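Local coordinates for DUF1285 domain-containing protein (Shewanella baltica, PDB 2RA9) that is of unknown function but has a fold built from repeated structural motifs and is possibly involved in signal transduction, at residues S41-A44 with K45-K48; F62-P66 with V67-R71; N140-N143 with L144-N148. All coordinates share one frame; numbering follows the deposited sequence.

Interaction 1 (S41-A44 with K45-K48); sequences SLPA and KFAK
Pro43 O accepts two backbone N-H groups from the first turn of the helix that begins just after it. Ala47 N reaches it at 3.0 Å in a nearly straight bond, 166° at the hydrogen, with the donor lying almost along the C=O axis. Phe46 N is no farther, at 2.9 Å, but its N-H points off to one side and the bond is weak. Pro43 is the N-cap: its backbone is still extended, and its carbonyl turns into the helix as the first acceptor of the i to i+4 series. The next bond follows at once, Lys48 N to Ala44 O at 2.8 Å.

Beside these bonds the proline ring and the Phe46 ring lie next to each other and point the same way. The meeting is oblique, with CD2 of Phe46 at 4.0 Å from CD of Pro43. Phe46 can lean back toward the cap because its CG stands beside the backbone N and opposite the carbonyl carbon (chi1 -74°). Its CB also comes within 4.3 Å of Leu42 CB, extending the apolar contact one residue before the cap. The Ala47 methyl tucks in close to Ala44 O, 3.5 Å away.

The start of helix 44-51 is tied to its surroundings on two fronts. Leu42 is backbone-bonded to Trp35 of strand 35-37, where Ala47 also packs. The extended Lys48 chain carries its NZ to Gly100 O, in the loop joining strands 93-97 and 102-106 of the other sheet.

Interaction 2 (F62-P66 with V67-R71); sequences FLITP and VEKVR. With EDO (1,2-ethanediol), chain C.
Leu63 and Val70 face each other as an antiparallel hydrogen-bonded pair, Leu63 N to Val70 O at 2.8 Å and Val70 N to Leu63 O at 3.0 Å, flanked by the non-hydrogen-bonded pairs Phe62-Arg71 and Ile64-Lys69. On the face of the latter two pairs, Phe62 and Arg71 run side by side; Phe62 CE2 lies over one face of the Arg71 guanidinium, 3.8 Å above its plane and offset toward the rim, with the planes 45° apart. Arg71 NH1 also makes a salt bridge to Glu60. On the opposite face, Leu63 CB meets Val70 CG2 at 3.9 Å.

The arrangement is the end of the beta hairpin of strands 60-64 and 69-74, adjacent members of the six-stranded N-terminal sheet, closed by a turn through Pro66 and Val67. Glu68 O is gripped twice by Thr65: by its N at 2.9 Å and by OG1 at 2.6 Å, the hydroxyl arriving in the carbonyl plane on a lone pair. OG1 lies between the Thr65 backbone N and carbonyl carbon (chi1 64°), which places it within bonding distance of Glu68 O. Bent at its last torsion (chi4 57°), Lys69 curls back, giving NZ to Thr65 O at 3.0 Å and to a bound ethanediol that Lys69 N also binds.

Interaction 3 (N140-N143 with L144-N148); sequences NEFN and LSDLN. With NA (sodium ion), chain B; EDO (1,2-ethanediol), chain H.
Leu144 opens the short 3-10 turn by placing CD1 4.1 Å from CE2 of the Phe142 ring, while its backbone passes beside the same part of the ring. Phe142 CG is anti to the backbone N (chi1 176°), which sends the ring forward along the chain toward this turn. Ser145 comes next, its OG 3.5 Å from Asn143 CB; the hydroxyl's stronger partner is His90 ND1, so the turn is tied to the loop after strand 79-86.

Asp146 is bonded to Asn143 in both directions. Asn143 N reaches Asp146 OD2 at 3.1 Å, fairly straight at 164°, but from well above the carboxylate plane. In return, Asp146 N donates to Asn143 O at 2.8 Å. The Asp146 carboxylate, accepting the N-H of the residue three before it, resembles half of a capping box, here at the start of a 3-10 turn. Leu147 then crosses Phe142 at about a right angle, its CD2 lying at the ring edge, 4.0 Å from CE1. Asn148 adds a backbone bond of its own N to Ser145 O.

The chemistry divides along the chain. At the end of helix 135-141 the carbonyls Asn140 O (2.5 Å) and Phe142 O (2.2 Å) hold a sodium ion whose other ligands are three waters, so the protein supplies only neutral oxygens. Separately, Arg86 of strand 79-86 forms salt bridges with both Asp146 and Glu141. Shared pairing with one arginine would probably keep both carboxylates ionised despite their proximity, and it fastens the helix end and the terminal turn to that strand.

Overall arrangement
All three are local surface contacts, and each secures a place where the chain changes course. Interactions 1 and 2 belong to the N-terminal sheet region, their centres about 17 Å apart without touching: one starts helix 44-51, the other closes the hairpin 60-64/69-74. Interaction 3 lies across the chain's centre, with its centre about 34 Å from that of interaction 1 and 38 Å from that of interaction 2, beside a second sheet with the same strand order. Interaction 1 relies on backbone capping and apolar contact, interaction 2 adds a side-chain grip on the turn and a phenylalanine ring carbon over an arginine's guanidinium, and interaction 3 alone combines a metal ion with a carboxylate bound to a backbone N-H.

Interaction 1 (S41-A44 with K45-K48)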
loop_
_atom_site.group_PDB
_atom_site.type_symbol
_atom_site.label_atom_id
_atom_site.label_comp_id
_atom_site.label_asym_id
_atom_site.label_seq_id
_atom_site.Cartn_x
_atom_site.Cartn_y
_atom_site.Cartn_z
ATOM N N SER A 41 -15.750 -4.205 -10.266
ATOM C CA SER A 41 -14.301 -4.095 -10.389
ATOM C C SER A 41 -13.851 -2.804 -11.031
ATOM O O SER A 41 -14.362 -2.415 -12.085
ATOM C CB SER A 41 -13.772 -5.263 -11.203
ATOM O OG SER A 41 -12.366 -5.182 -11.325
ATOM N N LEU A 42 -12.900 -2.116 -10.393
ATOM C CA LEU A 42 -12.268 -0.945 -11.006
ATOM C C LEU A 42 -10.998 -1.378 -11.737
ATOM O O LEU A 42 -10.167 -2.096 -11.164
ATOM C CB LEU A 42 -11.861 0.080 -9.924
ATOM C CG LEU A 42 -13.021 0.784 -9.204
ATOM C CD1 LEU A 42 -12.446 1.764 -8.200
ATOM C CD2 LEU A 42 -13.922 1.504 -10.169
ATOM N N PRO A 43 -10.822 -0.930 -12.997
ATOM C CA PRO A 43 -9.524 -1.084 -13.613
ATOM C C PRO A 43 -8.412 -0.433 -12.813
ATOM O O PRO A 43 -8.631 0.527 -12.078
ATOM C CB PRO A 43 -9.666 -0.394 -14.963
ATOM C CG PRO A 43 -11.146 -0.367 -15.244
ATOM C CD PRO A 43 -11.791 -0.251 -13.882
ATOM N N ALA A 44 -7.211 -0.946 -12.977
ATOM C CA ALA A 44 -6.066 -0.471 -12.212
ATOM C C ALA A 44 -5.925 1.045 -12.259
ATOM O O ALA A 44 -5.608 1.650 -11.258
ATOM C CB ALA A 44 -4.760 -1.164 -12.716
ATOM N N LYS A 45 -6.112 1.657 -13.434
ATOM C CA LYS A 45 -5.886 3.099 -13.551
ATOM C C LYS A 45 -6.929 3.874 -12.751
ATOM O O LYS A 45 -6.632 4.934 -12.273
ATOM C CB LYS A 45 -5.838 3.604 -14.997
ATOM C CG LYS A 45 -7.093 3.489 -15.779
ATOM C CD LYS A 45 -6.820 3.924 -17.243
ATOM C CE LYS A 45 -8.081 4.027 -18.043
ATOM N NZ LYS A 45 -7.820 4.282 -19.497
ATOM N N PHE A 46 -8.150 3.334 -12.621
ATOM C CA PHE A 46 -9.127 3.954 -11.752
ATOM C C PHE A 46 -8.806 3.764 -10.297
ATOM O O PHE A 46 -8.956 4.698 -9.528
ATOM C CB PHE A 46 -10.554 3.525 -12.109
ATOM C CG PHE A 46 -11.042 4.181 -13.355
ATOM C CD1 PHE A 46 -11.595 5.432 -13.292
ATOM C CD2 PHE A 46 -10.852 3.591 -14.579
ATOM C CE1 PHE A 46 -11.997 6.087 -14.425
ATOM C CE2 PHE A 46 -11.249 4.249 -15.748
ATOM C CZ PHE A 46 -11.802 5.473 -15.682
ATOM N N ALA A 47 -8.344 2.568 -9.899
ATOM C CA ALA A 47 -7.863 2.372 -8.548
ATOM C C ALA A 47 -6.722 3.357 -8.252
ATOM O O ALA A 47 -6.657 3.925 -7.154
ATOM C CB ALA A 47 -7.392 0.964 -8.368
ATOM N N LYS A 48 -5.816 3.562 -9.214
ATOM C CA LYS A 48 -4.679 4.484 -9.013
ATOM C C LYS A 48 -5.179 5.941 -8.837
ATOM O O LYS A 48 -4.706 6.663 -7.971
ATOM C CB LYS A 48 -3.725 4.369 -10.211
ATOM C CG LYS A 48 -2.551 5.274 -10.183
ATOM C CD LYS A 48 -1.587 4.951 -11.311
ATOM C CE LYS A 48 -0.364 5.838 -11.242
ATOM N NZ LYS A 48 0.729 5.293 -12.111
#

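Interaction 2 (F62-P66 with V67-R71)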
loop_
_atom_site.group_PDB
_atom_site.type_symbol
_atom_site.label_atom_id
_atom_site.label_comp_id
_atom_site.label_asym_id
_atom_site.label_seq_id
_atom_site.Cartn_x
_atom_site.Cartn_y
_atom_site.Cartn_z
ATOM N N PHE A 62 -10.377 6.442 4.002
ATOM C CA PHE A 62 -11.220 7.432 3.367
ATOM C C PHE A 62 -10.597 7.922 2.092
ATOM O O PHE A 62 -9.372 7.960 1.975
ATOM C CB PHE A 62 -11.377 8.682 4.293
ATOM C CG PHE A 62 -11.891 8.373 5.662
ATOM C CD1 PHE A 62 -11.010 8.003 6.664
ATOM C CD2 PHE A 62 -13.231 8.451 5.940
ATOM C CE1 PHE A 62 -11.468 7.680 7.917
ATOM C CE2 PHE A 62 -13.694 8.138 7.224
ATOM C CZ PHE A 62 -12.814 7.705 8.174
ATOM N N LEU A 63 -11.453 8.268 1.142
ATOM C CA LEU A 63 -11.079 9.083 0.011
ATOM C C LEU A 63 -11.444 10.523 0.400
ATOM O O LEU A 63 -12.589 10.807 0.812
ATOM C CB LEU A 63 -11.817 8.657 -1.255
ATOM C CG LEU A 63 -11.665 7.198 -1.646
ATOM C CD1 LEU A 63 -12.462 6.897 -2.932
ATOM C CD2 LEU A 63 -10.190 6.804 -1.842
ATOM N N ILE A 64 -10.481 11.418 0.244
ATOM C CA ILE A 64 -10.597 12.752 0.764
ATOM C C ILE A 64 -10.459 13.812 -0.311
ATOM O O ILE A 64 -9.381 13.975 -0.906
ATOM C CB ILE A 64 -9.513 13.026 1.900
ATOM C CG1 ILE A 64 -9.743 12.085 3.076
ATOM C CG2 ILE A 64 -9.579 14.503 2.339
ATOM C CD1 ILE A 64 -11.034 12.257 3.842
ATOM N N THR A 65 -11.543 14.562 -0.550
ATOM C CA THR A 65 -11.524 15.735 -1.428
ATOM C C THR A 65 -12.271 16.865 -0.713
ATOM O O THR A 65 -12.931 16.623 0.294
ATOM C CB THR A 65 -12.231 15.487 -2.775
ATOM O OG1 THR A 65 -13.623 15.239 -2.566
ATOM C CG2 THR A 65 -11.600 14.347 -3.538
ATOM N N PRO A 66 -12.106 18.116 -1.173
ATOM C CA PRO A 66 -12.827 19.199 -0.508
ATOM C C PRO A 66 -14.330 18.961 -0.371
ATOM O O PRO A 66 -14.901 19.195 0.703
ATOM C CB PRO A 66 -12.501 20.407 -1.370
ATOM C CG PRO A 66 -11.081 20.087 -1.908
ATOM C CD PRO A 66 -11.160 18.607 -2.177
ATOM N N VAL A 67 -14.966 18.484 -1.428
ATOM C CA VAL A 67 -16.414 18.384 -1.465
ATOM C C VAL A 67 -16.918 17.050 -0.943
ATOM O O VAL A 67 -18.003 16.981 -0.365
ATOM C CB VAL A 67 -16.942 18.617 -2.894
ATOM C CG1 VAL A 67 -18.452 18.446 -2.956
ATOM C CG2 VAL A 67 -16.518 20.016 -3.392
ATOM N N GLU A 68 -16.144 15.982 -1.166
ATOM C CA GLU A 68 -16.604 14.629 -0.900
ATOM C C GLU A 68 -15.545 13.883 -0.105
ATOM O O GLU A 68 -14.380 13.795 -0.533
ATOM C CB GLU A 68 -16.885 13.867 -2.203
ATOM C CG GLU A 68 -17.934 14.442 -3.078
ATOM C CD GLU A 68 -18.174 13.593 -4.352
ATOM O OE1 GLU A 68 -17.885 12.366 -4.337
ATOM O OE2 GLU A 68 -18.678 14.149 -5.363
ATOM N N LYS A 69 -15.953 13.392 1.071
ATOM C CA LYS A 69 -15.110 12.596 1.917
ATOM C C LYS A 69 -15.878 11.326 2.235
ATOM O O LYS A 69 -16.943 11.399 2.834
ATOM C CB LYS A 69 -14.697 13.337 3.199
ATOM C CG LYS A 69 -13.929 14.609 2.921
ATOM C CD LYS A 69 -13.677 15.419 4.183
ATOM C CE LYS A 69 -13.026 16.759 3.911
ATOM N NZ LYS A 69 -13.814 17.608 2.956
ATOM N N VAL A 70 -15.351 10.185 1.778
ATOM C CA VAL A 70 -16.097 8.953 1.822
ATOM C C VAL A 70 -15.212 7.798 2.327
ATOM O O VAL A 70 -14.015 7.855 2.253
ATOM C CB VAL A 70 -16.725 8.590 0.463
ATOM C CG1 VAL A 70 -17.575 9.745 -0.069
ATOM C CG2 VAL A 70 -15.663 8.187 -0.538
ATOM N N ARG A 71 -15.874 6.769 2.855
ATOM C CA ARG A 71 -15.198 5.634 3.443
ATOM C C ARG A 71 -14.812 4.581 2.400
ATOM O O ARG A 71 -15.460 4.421 1.366
ATOM C CB ARG A 71 -16.068 4.978 4.496
ATOM C CG ARG A 71 -16.372 5.864 5.676
ATOM C CD ARG A 71 -17.182 5.095 6.699
ATOM N NE ARG A 71 -17.417 5.827 7.952
ATOM C CZ ARG A 71 -16.597 5.863 9.002
ATOM N NH1 ARG A 71 -15.433 5.220 9.019
ATOM N NH2 ARG A 71 -16.957 6.555 10.076
HETATM C C1 EDO C . -18.446 16.241 2.605
HETATM O O1 EDO C . -18.062 14.891 2.459
HETATM C C2 EDO C . -17.235 17.137 2.434
HETATM O O2 EDO C . -16.454 17.179 3.635
#

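Interaction 3 (N140-N143 with L144-N148)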
loop_
_atom_site.group_PDB
_atom_site.type_symbol
_atom_site.label_atom_id
_atom_site.label_comp_id
_atom_site.label_asym_id
_atom_site.label_seq_id
_atom_site.Cartn_x
_atom_site.Cartn_y
_atom_site.Cartn_z
ATOM N N ASN A 140 16.450 -10.948 0.585
ATOM C CA ASN A 140 17.790 -10.825 0.001
ATOM C C ASN A 140 18.297 -9.397 0.000
ATOM O O ASN A 140 19.509 -9.178 0.018
ATOM C CB ASN A 140 17.809 -11.295 -1.449
ATOM C CG ASN A 140 17.561 -12.804 -1.637
ATOM O OD1 ASN A 140 17.677 -13.630 -0.712
ATOM N ND2 ASN A 140 17.226 -13.153 -2.859
ATOM N N GLU A 141 17.399 -8.426 -0.082
ATOM C CA GLU A 141 17.785 -6.997 -0.188
ATOM C C GLU A 141 18.369 -6.414 1.092
ATOM O O GLU A 141 19.074 -5.401 1.058
ATOM C CB GLU A 141 16.548 -6.149 -0.565
ATOM C CG GLU A 141 16.837 -4.687 -0.885
ATOM C CD GLU A 141 17.793 -4.522 -2.057
ATOM O OE1 GLU A 141 17.661 -5.258 -3.039
ATOM O OE2 GLU A 141 18.708 -3.673 -1.995
ATOM N N PHE A 142 18.049 -6.994 2.236
ATOM C CA PHE A 142 18.465 -6.450 3.527
ATOM C C PHE A 142 19.978 -6.187 3.536
ATOM O O PHE A 142 20.762 -6.991 3.021
ATOM C CB PHE A 142 18.132 -7.448 4.637
ATOM C CG PHE A 142 18.606 -7.027 5.998
ATOM C CD1 PHE A 142 17.868 -6.140 6.763
ATOM C CD2 PHE A 142 19.773 -7.540 6.521
ATOM C CE1 PHE A 142 18.303 -5.746 8.001
ATOM C CE2 PHE A 142 20.209 -7.162 7.794
ATOM C CZ PHE A 142 19.478 -6.270 8.521
ATOM N N ASN A 143 20.350 -5.039 4.120
ATOM C CA ASN A 143 21.726 -4.637 4.404
ATOM C C ASN A 143 21.770 -4.341 5.893
ATOM O O ASN A 143 20.863 -3.719 6.416
ATOM C CB ASN A 143 22.146 -3.320 3.693
ATOM C CG ASN A 143 22.208 -3.432 2.164
ATOM O OD1 ASN A 143 22.151 -4.522 1.565
ATOM N ND2 ASN A 143 22.385 -2.312 1.538
ATOM N N LEU A 144 22.867 -4.700 6.546
ATOM C CA LEU A 144 23.040 -4.317 7.957
ATOM C C LEU A 144 22.846 -2.823 8.211
ATOM O O LEU A 144 22.337 -2.405 9.279
ATOM C CB LEU A 144 24.397 -4.771 8.478
ATOM C CG LEU A 144 24.367 -5.115 9.989
ATOM C CD1 LEU A 144 23.192 -6.079 10.411
ATOM C CD2 LEU A 144 25.666 -5.687 10.407
ATOM N N SER A 145 23.220 -2.003 7.230
ATOM C CA SER A 145 23.026 -0.548 7.374
ATOM C C SER A 145 21.567 -0.116 7.518
ATOM O O SER A 145 21.293 0.986 7.966
ATOM C CB SER A 145 23.658 0.206 6.211
ATOM O OG SER A 145 23.071 -0.202 4.994
ATOM N N ASP A 146 20.639 -0.975 7.128
ATOM C CA ASP A 146 19.206 -0.644 7.224
ATOM C C ASP A 146 18.755 -0.446 8.669
ATOM O O ASP A 146 17.716 0.182 8.922
ATOM C CB ASP A 146 18.368 -1.734 6.558
ATOM C CG ASP A 146 18.464 -1.706 5.070
ATOM O OD1 ASP A 146 18.712 -0.599 4.484
ATOM O OD2 ASP A 146 18.317 -2.790 4.467
ATOM N N LEU A 147 19.538 -0.944 9.620
ATOM C CA LEU A 147 19.183 -0.811 11.025
ATOM C C LEU A 147 19.651 0.500 11.648
ATOM O O LEU A 147 19.322 0.792 12.800
ATOM C CB LEU A 147 19.798 -1.956 11.810
ATOM C CG LEU A 147 19.471 -3.368 11.345
ATOM C CD1 LEU A 147 20.302 -4.335 12.184
ATOM C CD2 LEU A 147 18.010 -3.675 11.458
ATOM N N ASN A 148 20.414 1.281 10.891
ATOM C CA ASN A 148 21.024 2.499 11.403
ATOM C C ASN A 148 19.990 3.603 11.551
ATOM O O ASN A 148 18.934 3.565 10.940
ATOM C CB ASN A 148 22.166 2.954 10.482
ATOM C CG ASN A 148 23.377 2.010 10.516
ATOM O OD1 ASN A 148 23.497 1.149 11.394
ATOM N ND2 ASN A 148 24.280 2.175 9.559
HETATM NA NA NA B . 21.159 -8.916 1.921
HETATM C C1 EDO H . 19.202 -13.955 3.045
HETATM O O1 EDO H . 19.315 -13.360 1.735
HETATM C C2 EDO H . 20.529 -13.938 3.761
HETATM O O2 EDO H . 21.216 -12.691 3.569
HETATM O O HOH W 1 22.165 -10.825 0.849
HETATM O O HOH W 2 22.178 -7.748 0.123
HETATM O O HOH W 3 19.751 -10.474 3.110
#